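Local coordinates for protein D-threo-3-hydroxyaspartate dehydratase (Delftia, PDB 3WQC) that catalyses the pyridoxal-phosphate- and divalent-metal-dependent deamination of D-threo-3-hydroxyaspartate to oxaloacetate and ammonium, at residues T20-I25 and S269-V274. Residues are numbered along the deposited sequence; the frame is centred on the assembly and turned at random.
Sequences TPAAVI and SVLATV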
ATOM      1  N   THR B  20       4.036   3.060 -17.213  1.00 16.29           N
ATOM      2  CA  THR B  20       2.884   2.673 -16.405  1.00 14.96           C
ATOM      3  C   THR B  20       3.326   1.562 -15.427  1.00 15.46           C
ATOM      4  O   THR B  20       4.303   0.827 -15.659  1.00 16.59           O
ATOM      5  CB  THR B  20       1.786   2.084 -17.302  1.00 15.22           C
ATOM      6  OG1 THR B  20       2.317   1.045 -18.130  1.00 16.75           O
ATOM      7  CG2 THR B  20       1.180   3.202 -18.148  1.00 17.11           C
ATOM      8  N   PRO B  21       2.711   1.487 -14.256  1.00 13.77           N
ATOM      9  CA  PRO B  21       1.586   2.356 -13.837  1.00 13.88           C
ATOM     10  C   PRO B  21       2.045   3.745 -13.362  1.00 14.08           C
ATOM     11  O   PRO B  21       3.192   3.888 -12.925  1.00 15.48           O
ATOM     12  CB  PRO B  21       0.971   1.577 -12.622  1.00 14.95           C
ATOM     13  CG  PRO B  21       2.156   0.841 -12.052  1.00 16.08           C
ATOM     14  CD  PRO B  21       3.066   0.470 -13.239  1.00 15.20           C
ATOM     15  N   ALA B  22       1.129   4.720 -13.407  1.00 14.54           N
ATOM     16  CA  ALA B  22       1.427   6.085 -12.930  1.00 14.38           C
ATOM     17  C   ALA B  22       0.171   6.612 -12.276  1.00 14.05           C
ATOM     18  O   ALA B  22      -0.978   6.306 -12.710  1.00 16.49           O
ATOM     19  CB  ALA B  22       1.799   6.989 -14.114  1.00 17.71           C
ATOM     20  N   ALA B  23       0.335   7.429 -11.225  1.00 14.32           N
ATOM     21  CA  ALA B  23      -0.832   8.032 -10.529  1.00 13.81           C
ATOM     22  C   ALA B  23      -1.056   9.433 -11.138  1.00 13.95           C
ATOM     23  O   ALA B  23      -0.200  10.346 -10.970  1.00 19.15           O
ATOM     24  CB  ALA B  23      -0.492   8.083  -9.036  1.00 15.26           C
ATOM     25  N   VAL B  24      -2.183   9.618 -11.810  1.00 15.07           N
ATOM     26  CA  VAL B  24      -2.393  10.811 -12.601  1.00 15.11           C
ATOM     27  C   VAL B  24      -3.425  11.677 -11.849  1.00 14.20           C
ATOM     28  O   VAL B  24      -4.538  11.176 -11.516  1.00 15.63           O
ATOM     29  CB  VAL B  24      -2.966  10.402 -13.980  1.00 14.37           C
ATOM     30  CG1 VAL B  24      -3.353  11.679 -14.754  1.00 16.11           C
ATOM     31  CG2 VAL B  24      -1.864   9.588 -14.733  1.00 19.14           C
ATOM     32  N   ILE B  25      -3.063  12.959 -11.615  1.00 15.27           N
ATOM     33  CA  ILE B  25      -4.069  13.883 -11.071  1.00 14.16           C
ATOM     34  C   ILE B  25      -4.591  14.754 -12.247  1.00 14.86           C
ATOM     35  O   ILE B  25      -3.809  15.463 -12.887  1.00 18.18           O
ATOM     36  CB  ILE B  25      -3.437  14.865 -10.036  1.00 15.40           C
ATOM     37  CG1 ILE B  25      -2.872  14.123  -8.822  1.00 15.29           C
ATOM     38  CG2 ILE B  25      -4.524  15.887  -9.570  1.00 18.63           C
ATOM     39  CD1 ILE B  25      -2.008  15.079  -7.959  1.00 16.73           C
ATOM     40  N   SER B 269      -6.433   8.934 -10.972  1.00 15.47           N
ATOM     41  CA  SER B 269      -6.627   7.674 -11.637  1.00 15.47           C
ATOM     42  C   SER B 269      -5.231   7.043 -11.818  1.00 13.88           C
ATOM     43  O   SER B 269      -4.206   7.774 -11.769  1.00 16.40           O
ATOM     44  CB  SER B 269      -7.333   7.805 -13.045  1.00 16.62           C
ATOM     45  OG  SER B 269      -6.542   8.606 -13.915  1.00 17.64           O
ATOM     46  N   VAL B 270      -5.195   5.739 -12.049  1.00 14.93           N
ATOM     47  CA  VAL B 270      -3.892   5.063 -12.244  1.00 14.00           C
ATOM     48  C   VAL B 270      -3.859   4.706 -13.742  1.00 13.52           C
ATOM     49  O   VAL B 270      -4.681   3.908 -14.236  1.00 14.72           O
ATOM     50  CB  VAL B 270      -3.749   3.818 -11.383  1.00 13.02           C
ATOM     51  CG1 VAL B 270      -2.514   3.005 -11.751  1.00 14.45           C
ATOM     52  CG2 VAL B 270      -3.740   4.243  -9.893  1.00 15.45           C
ATOM     53  N   LEU B 271      -2.864   5.205 -14.415  1.00 13.74           N
ATOM     54  CA  LEU B 271      -2.600   4.906 -15.841  1.00 14.48           C
ATOM     55  C   LEU B 271      -1.990   3.515 -15.911  1.00 15.95           C
ATOM     56  O   LEU B 271      -1.061   3.242 -15.171  1.00 16.04           O
ATOM     57  CB  LEU B 271      -1.594   5.961 -16.342  1.00 16.04           C
ATOM     58  CG  LEU B 271      -1.313   5.937 -17.887  1.00 15.42           C
ATOM     59  CD1 LEU B 271      -2.566   6.361 -18.672  1.00 19.44           C
ATOM     60  CD2 LEU B 271      -0.116   6.861 -18.137  1.00 19.65           C
ATOM     61  N   ALA B 272      -2.519   2.620 -16.792  1.00 14.56           N
ATOM     62  CA  ALA B 272      -2.087   1.246 -16.842  1.00 14.51           C
ATOM     63  C   ALA B 272      -1.991   0.844 -18.285  1.00 15.86           C
ATOM     64  O   ALA B 272      -2.709   1.412 -19.106  1.00 18.35           O
ATOM     65  CB  ALA B 272      -3.104   0.336 -16.105  1.00 16.72           C
ATOM     66  N   THR B 273      -1.185  -0.145 -18.569  1.00 16.03           N
ATOM     67  CA  THR B 273      -1.109  -0.735 -19.905  1.00 17.63           C
ATOM     68  C   THR B 273      -1.630  -2.154 -19.920  1.00 14.79           C
ATOM     69  O   THR B 273      -1.324  -2.960 -18.975  1.00 17.49           O
ATOM     70  CB  THR B 273       0.402  -0.773 -20.365  1.00 19.53           C
ATOM     71  OG1 THR B 273       0.874   0.571 -20.455  1.00 18.04           O
ATOM     72  CG2 THR B 273       0.574  -1.366 -21.759  1.00 22.46           C
ATOM     73  N   VAL B 274      -2.324  -2.550 -21.040  1.00 16.26           N
ATOM     74  CA  VAL B 274      -2.695  -3.929 -21.194  1.00 16.68           C
ATOM     75  C   VAL B 274      -1.450  -4.759 -21.642  1.00 16.72           C
ATOM     76  O   VAL B 274      -0.779  -4.398 -22.643  1.00 19.10           O
ATOM     77  CB  VAL B 274      -3.780  -4.032 -22.295  1.00 17.59           C
ATOM     78  CG1 VAL B 274      -4.064  -5.536 -22.545  1.00 19.82           C
ATOM     79  CG2 VAL B 274      -5.080  -3.375 -21.785  1.00 20.88           C
TER
HETATM   80  O   HOH W   1      -6.787  11.236 -13.348  1.00 18.50           O
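Antiparallel pairing joins Ala22-Val24, in a strand close to the N-terminus, to Ser269-Leu271 in the long strand 268-278 of the mixed sheet. Ala22 and Leu271 form a hydrogen-bonded pair, as do Val24 and Ser269; between them Ala23 faces Val270 as a non-hydrogen-bonded pair. The straightest link runs from Val24 N to Ser269 O (2.7 Å, 176° at the hydrogen). A water bridges Val24 O and Ser269 OG, the latter also bonded to Arg356. On the face bearing Ala22, Leu271 CB meets Val24 CG2 at 4.0 Å, and on the other Pro21 CB lies 3.9 Å from Val270 CG1. Just ahead of the strand, before the cis peptide that precedes Pro21, Thr273 OG1 donates to Thr20 OG1 at 2.8 Å. With chi1 52°, Thr20 OG1 sits between backbone N and carbonyl carbon, while CG2, anti to that carbon, packs against Leu271 CG (3.7 Å). Asp287 bonds through OD2 with Thr20 OG1 and through OD1 with the backbone N of Thr273. A valine in place of Thr20 would probably leave Thr273 OG1 and OD2 of Asp287 without the hydroxyl they share. With strands 371-375 and 354-358 flanking the pair, this N-terminal strand is built into the C-terminal beta domain, as in the fold-type III alanine racemase-like enzymes, whose other domain is a PLP-binding TIM barrel.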